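Long-range contacts in Ceg4 (Legionella pneumophila subsp. pneumophila, PDB 6AOK), which removes phosphate from phosphotyrosine as a magnesium-binding, HAD-like phosphatase effector and attenuates eukaryotic MAPK signalling, this chain being its N-terminal phosphatase part: residues 20-24 with 195-201; 67-71 with 82-88; 97-102 with 127-132. One frame throughout, in Å; residues are numbered along the deposited sequence.

Contact 1 of 3, residues 20-24 with 195-201. With MG (magnesium ion), chain B.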
loop_
_atom_site.group_PDB
_atom_site.type_symbol
_atom_site.label_atom_id
_atom_site.label_comp_id
_atom_site.label_asym_id
_atom_site.label_seq_id
_atom_site.Cartn_x
_atom_site.Cartn_y
_atom_site.Cartn_z
ATOM N N ASP A 20 0.030 3.006 6.267
ATOM C CA ASP A 20 -0.089 4.256 7.031
ATOM C C ASP A 20 1.282 4.848 7.292
ATOM O O ASP A 20 2.118 4.195 7.946
ATOM C CB ASP A 20 -0.766 4.008 8.377
ATOM C CG ASP A 20 -2.168 3.491 8.244
ATOM O OD1 ASP A 20 -3.064 4.211 7.705
ATOM O OD2 ASP A 20 -2.372 2.329 8.656
ATOM N N GLY A 21 1.489 6.103 6.856
ATOM C CA GLY A 21 2.747 6.769 7.063
ATOM C C GLY A 21 3.791 6.442 6.013
ATOM O O GLY A 21 4.872 7.023 6.030
ATOM N N THR A 22 3.484 5.546 5.095
ATOM C CA THR A 22 4.349 5.249 3.965
ATOM C C THR A 22 3.650 5.657 2.680
ATOM O O THR A 22 4.075 6.602 1.992
ATOM C CB THR A 22 4.695 3.741 4.001
ATOM O OG1 THR A 22 5.411 3.445 5.232
ATOM C CG2 THR A 22 5.533 3.345 2.777
ATOM N N VAL A 23 2.546 5.000 2.359
ATOM C CA VAL A 23 1.678 5.465 1.282
ATOM C C VAL A 23 0.915 6.736 1.710
ATOM O O VAL A 23 0.770 7.675 0.926
ATOM C CB VAL A 23 0.726 4.320 0.863
ATOM C CG1 VAL A 23 -0.242 4.784 -0.165
ATOM C CG2 VAL A 23 1.487 3.078 0.281
ATOM N N THR A 24 0.435 6.803 2.958
ATOM C CA THR A 24 -0.216 8.013 3.457
ATOM C C THR A 24 0.781 8.863 4.192
ATOM O O THR A 24 1.900 8.440 4.449
ATOM C CB THR A 24 -1.388 7.716 4.410
ATOM O OG1 THR A 24 -0.863 7.348 5.704
ATOM C CG2 THR A 24 -2.263 6.674 3.880
ATOM N N ASN A 195 10.727 8.661 7.153
ATOM C CA ASN A 195 9.639 9.222 7.943
ATOM C C ASN A 195 8.437 9.571 7.037
ATOM O O ASN A 195 8.592 9.726 5.823
ATOM C CB ASN A 195 10.143 10.464 8.699
ATOM C CG ASN A 195 11.266 10.120 9.662
ATOM O OD1 ASN A 195 11.262 9.061 10.298
ATOM N ND2 ASN A 195 12.255 10.986 9.739
ATOM N N PRO A 196 7.224 9.657 7.605
ATOM C CA PRO A 196 6.037 9.976 6.791
ATOM C C PRO A 196 6.237 11.251 6.001
ATOM O O PRO A 196 6.862 12.197 6.480
ATOM C CB PRO A 196 4.920 10.128 7.828
ATOM C CG PRO A 196 5.342 9.160 8.952
ATOM C CD PRO A 196 6.874 9.248 8.984
ATOM N N GLY A 197 5.742 11.248 4.755
ATOM C CA GLY A 197 5.937 12.371 3.861
ATOM C C GLY A 197 7.285 12.427 3.175
ATOM O O GLY A 197 7.471 13.273 2.295
ATOM N N GLU A 198 8.223 11.535 3.509
ATOM C CA GLU A 198 9.577 11.642 2.984
ATOM C C GLU A 198 9.937 10.527 2.007
ATOM O O GLU A 198 11.100 10.432 1.588
ATOM C CB GLU A 198 10.578 11.697 4.140
ATOM C CG GLU A 198 10.450 12.972 4.948
ATOM C CD GLU A 198 11.320 13.012 6.204
ATOM O OE1 GLU A 198 12.356 12.316 6.242
ATOM O OE2 GLU A 198 10.953 13.749 7.164
ATOM N N PHE A 199 8.978 9.693 1.623
ATOM C CA PHE A 199 9.213 8.719 0.562
ATOM C C PHE A 199 9.112 9.409 -0.808
ATOM O O PHE A 199 8.138 10.127 -1.071
ATOM C CB PHE A 199 8.202 7.594 0.658
ATOM C CG PHE A 199 8.384 6.720 1.855
ATOM C CD1 PHE A 199 7.759 7.044 3.075
ATOM C CD2 PHE A 199 9.189 5.610 1.793
ATOM C CE1 PHE A 199 7.922 6.211 4.217
ATOM C CE2 PHE A 199 9.356 4.799 2.947
ATOM C CZ PHE A 199 8.703 5.108 4.130
ATOM N N GLU A 200 10.092 9.157 -1.682
ATOM C CA GLU A 200 10.193 9.806 -2.992
ATOM C C GLU A 200 9.454 8.954 -4.033
ATOM O O GLU A 200 10.038 8.336 -4.931
ATOM C CB GLU A 200 11.656 9.998 -3.372
ATOM C CG GLU A 200 12.420 10.919 -2.437
ATOM C CD GLU A 200 13.881 11.182 -2.866
ATOM O OE1 GLU A 200 14.175 11.177 -4.095
ATOM O OE2 GLU A 200 14.719 11.442 -1.967
ATOM N N TRP A 201 8.134 8.915 -3.889
ATOM C CA TRP A 201 7.331 8.080 -4.769
ATOM C C TRP A 201 7.584 8.388 -6.237
ATOM O O TRP A 201 7.489 7.490 -7.084
ATOM C CB TRP A 201 5.850 8.266 -4.435
ATOM C CG TRP A 201 5.495 7.633 -3.121
ATOM C CD1 TRP A 201 5.208 8.284 -1.955
ATOM C CD2 TRP A 201 5.401 6.226 -2.829
ATOM N NE1 TRP A 201 4.937 7.378 -0.970
ATOM C CE2 TRP A 201 5.050 6.110 -1.476
ATOM C CE3 TRP A 201 5.560 5.055 -3.597
ATOM C CZ2 TRP A 201 4.840 4.870 -0.852
ATOM C CZ3 TRP A 201 5.371 3.810 -2.966
ATOM C CH2 TRP A 201 5.005 3.741 -1.599
HETATM MG MG MG B . 3.455 2.955 8.841
HETATM O O HOH W 1 4.517 9.138 3.407
HETATM O O HOH W 2 1.973 1.786 9.631
HETATM O O HOH W 3 4.715 1.509 9.708
HETATM O O HOH W 4 3.448 4.197 10.551
#
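Pro196 lies against the backbone of Gly21, the residue just after the magnesium ligand Asp20. Its CA makes a CA-H...O contact with Gly21 O at 3.3 Å, and its ring atoms CB and CG pack on the same carbonyl and on Gly21 CA. Gly21, with phi at 84°, has no CB to crowd the Asp20 carbonyl, and Pro196 closes in on its CA. Next comes Gly197, inside the type II turn from Asn195 to Glu198; its N donates to water 1, which lies within hydrogen-bonding distance of Thr22 O and Thr24 O and so links the two loops. Phe199 then turns its ring to Thr22: methyl CG2 stands over one face, 4.0 Å from the ring centroid, displaced toward the rim. A chi1 of -62° sets this methyl anti to the backbone N of Thr22 and leaves OG1 on the other branch, where it bonds to Asp18. At the start of helix 201-211, Trp201 brings its indole in edge-on. NE1 donates to Thr22 O at 3.2 Å; the acceptor lies in the indole plane, but the N-H...O angle of 141° makes the bond bent. CZ2 and CH2 of the same ring meet Val23 CG2, each at 4.0 Å. Asp20 O binds the magnesium ion at 2.0 Å, beside Asp18, Asp167 and three waters, as in HAD phosphatases with a DxDx(T/V) signature. Thr22 is thus second-shell, with Phe199 and Trp201 layered behind it, while Pro196 also touches Asp167; the contact is consistent with one that steadies the metal loop.

Contact 2 of 3, residues 67-71 with 82-88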
loop_
_atom_site.group_PDB
_atom_site.type_symbol
_atom_site.label_atom_id
_atom_site.label_comp_id
_atom_site.label_asym_id
_atom_site.label_seq_id
_atom_site.Cartn_x
_atom_site.Cartn_y
_atom_site.Cartn_z
ATOM N N PHE A 67 -15.761 9.922 3.061
ATOM C CA PHE A 67 -14.573 10.557 2.508
ATOM C C PHE A 67 -14.945 11.811 1.737
ATOM O O PHE A 67 -14.305 12.864 1.883
ATOM C CB PHE A 67 -13.823 9.601 1.589
ATOM C CG PHE A 67 -12.833 8.731 2.294
ATOM C CD1 PHE A 67 -13.216 7.505 2.838
ATOM C CD2 PHE A 67 -11.523 9.121 2.380
ATOM C CE1 PHE A 67 -12.307 6.695 3.473
ATOM C CE2 PHE A 67 -10.591 8.323 3.033
ATOM C CZ PHE A 67 -10.986 7.114 3.587
ATOM N N GLU A 68 -15.977 11.722 0.898
ATOM C CA GLU A 68 -16.380 12.914 0.149
ATOM C C GLU A 68 -16.918 14.014 1.076
ATOM O O GLU A 68 -16.780 15.204 0.773
ATOM C CB GLU A 68 -17.427 12.544 -0.921
ATOM C CG GLU A 68 -16.861 11.697 -2.056
ATOM C CD GLU A 68 -17.904 11.307 -3.097
ATOM O OE1 GLU A 68 -19.091 11.625 -2.883
ATOM O OE2 GLU A 68 -17.536 10.678 -4.118
ATOM N N ALA A 69 -17.592 13.657 2.154
ATOM C CA ALA A 69 -18.069 14.681 3.095
ATOM C C ALA A 69 -16.898 15.412 3.749
ATOM O O ALA A 69 -16.946 16.633 3.971
ATOM C CB ALA A 69 -18.938 14.056 4.188
ATOM N N LYS A 70 -15.825 14.684 4.017
ATOM C CA LYS A 70 -14.662 15.251 4.680
ATOM C C LYS A 70 -13.808 16.062 3.715
ATOM O O LYS A 70 -13.411 17.187 4.040
ATOM C CB LYS A 70 -13.839 14.137 5.329
ATOM C CG LYS A 70 -12.669 14.704 6.128
ATOM C CD LYS A 70 -12.019 13.647 6.929
ATOM C CE LYS A 70 -10.769 14.158 7.695
ATOM N NZ LYS A 70 -11.033 15.308 8.614
ATOM N N TYR A 71 -13.539 15.533 2.524
ATOM C CA TYR A 71 -12.541 16.095 1.618
ATOM C C TYR A 71 -13.127 16.673 0.343
ATOM O O TYR A 71 -12.378 17.251 -0.456
ATOM C CB TYR A 71 -11.501 15.030 1.234
ATOM C CG TYR A 71 -10.681 14.482 2.382
ATOM C CD1 TYR A 71 -10.813 13.161 2.800
ATOM C CD2 TYR A 71 -9.749 15.280 3.032
ATOM C CE1 TYR A 71 -10.088 12.681 3.807
ATOM C CE2 TYR A 71 -9.003 14.789 4.073
ATOM C CZ TYR A 71 -9.171 13.486 4.454
ATOM O OH TYR A 71 -8.436 12.957 5.493
ATOM N N GLN A 82 -5.879 21.120 1.882
ATOM C CA GLN A 82 -6.840 21.216 2.958
ATOM C C GLN A 82 -6.327 20.496 4.200
ATOM O O GLN A 82 -5.339 19.758 4.169
ATOM C CB GLN A 82 -8.195 20.669 2.526
ATOM C CG GLN A 82 -8.257 19.173 2.275
ATOM C CD GLN A 82 -9.635 18.760 1.819
ATOM O OE1 GLN A 82 -10.631 18.958 2.524
ATOM N NE2 GLN A 82 -9.713 18.234 0.613
ATOM N N GLN A 83 -7.019 20.742 5.302
ATOM C CA GLN A 83 -6.719 20.088 6.564
ATOM C C GLN A 83 -6.935 18.590 6.449
ATOM O O GLN A 83 -7.847 18.124 5.757
ATOM C CB GLN A 83 -7.600 20.670 7.672
ATOM C CG GLN A 83 -7.597 19.892 8.973
ATOM C CD GLN A 83 -8.867 20.112 9.797
ATOM O OE1 GLN A 83 -9.957 20.359 9.248
ATOM N NE2 GLN A 83 -8.730 20.030 11.122
ATOM N N ASP A 84 -6.051 17.837 7.102
ATOM C CA ASP A 84 -6.101 16.392 7.239
ATOM C C ASP A 84 -5.859 15.657 5.944
ATOM O O ASP A 84 -6.130 14.467 5.869
ATOM C CB ASP A 84 -7.425 15.912 7.843
ATOM C CG ASP A 84 -7.501 16.177 9.335
ATOM O OD1 ASP A 84 -6.510 16.681 9.894
ATOM O OD2 ASP A 84 -8.522 15.843 9.959
ATOM N N VAL A 85 -5.348 16.333 4.916
ATOM C CA VAL A 85 -5.093 15.655 3.653
ATOM C C VAL A 85 -3.998 14.599 3.808
ATOM O O VAL A 85 -3.856 13.711 2.958
ATOM C CB VAL A 85 -4.768 16.729 2.573
ATOM C CG1 VAL A 85 -3.440 17.408 2.891
ATOM C CG2 VAL A 85 -4.711 16.116 1.178
ATOM N N ASP A 86 -3.242 14.639 4.917
ATOM C CA ASP A 86 -2.228 13.623 5.222
ATOM C C ASP A 86 -2.815 12.239 5.478
ATOM O O ASP A 86 -2.063 11.256 5.413
ATOM C CB ASP A 86 -1.387 14.039 6.438
ATOM C CG ASP A 86 -0.446 15.193 6.136
ATOM O OD1 ASP A 86 0.220 15.677 7.075
ATOM O OD2 ASP A 86 -0.367 15.631 4.962
ATOM N N PHE A 87 -4.127 12.122 5.749
ATOM C CA PHE A 87 -4.762 10.803 5.726
ATOM C C PHE A 87 -4.702 10.135 4.365
ATOM O O PHE A 87 -4.827 8.906 4.273
ATOM C CB PHE A 87 -6.238 10.896 6.050
ATOM C CG PHE A 87 -6.553 10.990 7.502
ATOM C CD1 PHE A 87 -6.334 12.175 8.195
ATOM C CD2 PHE A 87 -7.143 9.910 8.166
ATOM C CE1 PHE A 87 -6.661 12.285 9.530
ATOM C CE2 PHE A 87 -7.489 10.021 9.522
ATOM C CZ PHE A 87 -7.256 11.212 10.194
ATOM N N LEU A 88 -4.555 10.914 3.305
ATOM C CA LEU A 88 -4.647 10.402 1.948
ATOM C C LEU A 88 -3.256 10.103 1.377
ATOM O O LEU A 88 -2.224 10.473 1.952
ATOM C CB LEU A 88 -5.385 11.414 1.064
ATOM C CG LEU A 88 -6.771 11.856 1.515
ATOM C CD1 LEU A 88 -7.253 12.905 0.547
ATOM C CD2 LEU A 88 -7.658 10.644 1.447
HETATM O O HOH W 5 -10.803 18.156 5.998
#
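Tyr71 meets the 82-88 segment with its hydroxyl, one ring edge and one ring face. OH donates to Asp84 O at 2.8 Å from above the carbonyl plane, while Phe87 N reaches the same oxygen from the opposite face, so one carbonyl holds two donors. Leu88 CD1 stands over the ring centre, 4.1 Å from the centroid, and CG of Lys70 covers the other face. At the ring edge lies the Gln82 amide, turned 85° to the ring. Gln82 CG sits between the backbone N and the carbonyl carbon (chi1 68°), and the chain runs extended from there, which carries NE2 to Tyr71 O at 3.0 Å in a nearly straight bond of 174°. Lys70 is extended as far as CE and bends at chi4, bringing NZ to Asp84 OD2 at 2.9 Å, a salt bridge made on the anti lone pair. The second methyl of Leu88, CD2, touches Phe67 CE2 at 4.1 Å. The bonds and packing together fasten the C-terminal turn of helix 60-71 to the loop that leads into helix 91-100, while Tyr125 of helix 116-125 packs on both Phe67 and Tyr71.

Contact 3 of 3, residues 97-102 with 127-132; sequences FHEVLK and GFSDEE
His98 lays its imidazole over the ring of Phe128 in an offset stack, the centroids 3.9 Å apart and the planes 16° from parallel. The closest approach is ND1 to Phe128 CE2 at 3.3 Å, toward the rim of both rings. That same ND1 donates to Glu132 OE2 at 2.7 Å, with an N-H...O angle of 163°; the carboxylate offers its syn lone pair and lies nearly in the imidazole plane, so the bond and the stack together fix the rotation of the ring. Glu132 reaches it by an extended chain, and its other oxygen, OE1, accepts from Ser129 N at 3.0 Å. Both carboxylate oxygens are thus engaged, which would probably stabilise the negative charge of this buried group; the Lys102 amine, 4.5 Å from NZ to OE2, is too far for a salt bridge but may add to the effect. Phe97 CB also packs on Phe128 CZ at 3.6 Å, and Leu101 CD1 touches both Phe128 CE2 and Glu132 O. Glu132 N returns a bond to Ser129 OG at 3.0 Å, completing a capping box at the start of helix 130-133. Gly127, with its positive phi, is the C-prime residue of a Schellman motif ending helix 116-125. This Schellman end and, two residues on, the N-cap Ser129 mark a tight helix-to-helix connection, which the His98-Glu132 His-carboxylate bond ties to helix 91-100.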
loop_
_atom_site.group_PDB
_atom_site.type_symbol
_atom_site.label_atom_id
_atom_site.label_comp_id
_atom_site.label_asym_id
_atom_site.label_seq_id
_atom_site.Cartn_x
_atom_site.Cartn_y
_atom_site.Cartn_z
ATOM N N PHE A 97 1.099 4.128 -7.865
ATOM C CA PHE A 97 0.183 2.990 -7.853
ATOM C C PHE A 97 -0.620 2.846 -9.134
ATOM O O PHE A 97 -0.899 1.717 -9.543
ATOM C CB PHE A 97 -0.714 3.067 -6.612
ATOM C CG PHE A 97 0.044 2.682 -5.402
ATOM C CD1 PHE A 97 0.375 1.351 -5.198
ATOM C CD2 PHE A 97 0.568 3.632 -4.551
ATOM C CE1 PHE A 97 1.160 0.967 -4.122
ATOM C CE2 PHE A 97 1.377 3.261 -3.456
ATOM C CZ PHE A 97 1.674 1.913 -3.253
ATOM N N HIS A 98 -0.986 3.941 -9.813
ATOM C CA HIS A 98 -1.590 3.749 -11.124
ATOM C C HIS A 98 -0.621 3.030 -12.051
ATOM O O HIS A 98 -1.023 2.172 -12.836
ATOM C CB HIS A 98 -2.018 5.084 -11.765
ATOM C CG HIS A 98 -3.337 5.608 -11.267
ATOM N ND1 HIS A 98 -4.493 4.849 -11.258
ATOM C CD2 HIS A 98 -3.672 6.811 -10.732
ATOM C CE1 HIS A 98 -5.486 5.566 -10.751
ATOM N NE2 HIS A 98 -5.019 6.770 -10.449
ATOM N N GLU A 99 0.658 3.358 -11.982
ATOM C CA GLU A 99 1.598 2.660 -12.852
ATOM C C GLU A 99 1.736 1.181 -12.458
ATOM O O GLU A 99 1.681 0.284 -13.311
ATOM C CB GLU A 99 2.949 3.346 -12.798
ATOM C CG GLU A 99 3.971 2.613 -13.583
ATOM C CD GLU A 99 3.793 2.837 -15.065
ATOM O OE1 GLU A 99 3.292 3.915 -15.482
ATOM O OE2 GLU A 99 4.152 1.920 -15.818
ATOM N N VAL A 100 1.918 0.896 -11.175
ATOM C CA VAL A 100 2.273 -0.483 -10.870
ATOM C C VAL A 100 1.052 -1.399 -10.848
ATOM O O VAL A 100 1.193 -2.616 -11.051
ATOM C CB VAL A 100 3.056 -0.586 -9.549
ATOM C CG1 VAL A 100 4.443 0.108 -9.691
ATOM C CG2 VAL A 100 2.261 -0.018 -8.358
ATOM N N LEU A 101 -0.140 -0.862 -10.592
ATOM C CA LEU A 101 -1.303 -1.731 -10.564
ATOM C C LEU A 101 -1.829 -2.017 -11.954
ATOM O O LEU A 101 -2.783 -2.780 -12.074
ATOM C CB LEU A 101 -2.423 -1.122 -9.736
ATOM C CG LEU A 101 -2.100 -1.009 -8.257
ATOM C CD1 LEU A 101 -3.201 -0.211 -7.446
ATOM C CD2 LEU A 101 -1.872 -2.434 -7.661
ATOM N N LYS A 102 -1.268 -1.400 -13.000
ATOM C CA LYS A 102 -1.597 -1.779 -14.363
ATOM C C LYS A 102 -0.521 -2.641 -14.996
ATOM O O LYS A 102 -0.655 -3.034 -16.155
ATOM C CB LYS A 102 -1.832 -0.535 -15.212
ATOM C CG LYS A 102 -2.936 0.392 -14.640
ATOM C CD LYS A 102 -2.782 1.876 -15.086
ATOM C CE LYS A 102 -4.066 2.684 -14.931
ATOM N NZ LYS A 102 -4.784 2.793 -16.236
ATOM N N GLY A 127 -9.601 7.492 -6.762
ATOM C CA GLY A 127 -9.775 7.411 -8.196
ATOM C C GLY A 127 -9.362 6.091 -8.773
ATOM O O GLY A 127 -9.258 5.981 -9.990
ATOM N N PHE A 128 -9.061 5.109 -7.938
ATOM C CA PHE A 128 -8.680 3.803 -8.442
ATOM C C PHE A 128 -9.887 2.942 -8.797
ATOM O O PHE A 128 -10.886 2.925 -8.086
ATOM C CB PHE A 128 -7.790 3.118 -7.401
ATOM C CG PHE A 128 -6.410 3.677 -7.394
ATOM C CD1 PHE A 128 -6.135 4.832 -6.696
ATOM C CD2 PHE A 128 -5.413 3.116 -8.179
ATOM C CE1 PHE A 128 -4.841 5.369 -6.677
ATOM C CE2 PHE A 128 -4.122 3.650 -8.193
ATOM C CZ PHE A 128 -3.832 4.764 -7.436
ATOM N N SER A 129 -9.784 2.200 -9.901
ATOM C CA SER A 129 -10.873 1.338 -10.338
ATOM C C SER A 129 -10.855 0.033 -9.547
ATOM O O SER A 129 -9.860 -0.322 -8.936
ATOM C CB SER A 129 -10.746 1.035 -11.824
ATOM O OG SER A 129 -9.622 0.176 -11.983
ATOM N N ASP A 130 -11.981 -0.684 -9.570
ATOM C CA ASP A 130 -12.012 -1.985 -8.916
ATOM C C ASP A 130 -10.966 -2.917 -9.504
ATOM O O ASP A 130 -10.330 -3.688 -8.768
ATOM C CB ASP A 130 -13.392 -2.604 -9.041
ATOM C CG ASP A 130 -14.440 -1.859 -8.233
ATOM O OD1 ASP A 130 -14.074 -1.204 -7.239
ATOM O OD2 ASP A 130 -15.644 -1.941 -8.594
ATOM N N GLU A 131 -10.771 -2.846 -10.836
ATOM C CA GLU A 131 -9.742 -3.638 -11.501
ATOM C C GLU A 131 -8.364 -3.365 -10.916
ATOM O O GLU A 131 -7.600 -4.300 -10.634
ATOM C CB GLU A 131 -9.739 -3.350 -13.001
ATOM C CG GLU A 131 -8.829 -4.292 -13.747
ATOM C CD GLU A 131 -8.595 -3.848 -15.184
ATOM O OE1 GLU A 131 -9.513 -3.219 -15.785
ATOM O OE2 GLU A 131 -7.482 -4.122 -15.699
ATOM N N GLU A 132 -8.016 -2.086 -10.731
ATOM C CA GLU A 132 -6.726 -1.776 -10.149
ATOM C C GLU A 132 -6.645 -2.250 -8.714
ATOM O O GLU A 132 -5.621 -2.780 -8.283
ATOM C CB GLU A 132 -6.465 -0.271 -10.196
ATOM C CG GLU A 132 -6.189 0.248 -11.565
ATOM C CD GLU A 132 -6.132 1.771 -11.553
ATOM O OE1 GLU A 132 -7.170 2.439 -11.278
ATOM O OE2 GLU A 132 -5.007 2.284 -11.763
HETATM O O HOH W 6 -5.208 -2.712 -13.677
#

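In the fold
Along the chain, contact 2 closes before contact 3 opens, and both are nested within the long loop that contact 1 closes. Contact 1 joins the loops after strands 13-17 and 189-192 of the five-stranded parallel sheet, beside the magnesium ion. Its centre is about 16 Å from that of contact 2 and 19 Å from that of contact 3, and it touches both: Thr24 CG2 lies 3.4 Å from Phe87 O, and Val23 CG2 lies 3.7 Å from Phe97 CZ. Contacts 2 and 3 stay about 9 Å apart at their nearest atoms, with helix 91-100 following contact 2 and supplying the first segment of contact 3. The loop that carries the metal ligand therefore adjoins both other contacts.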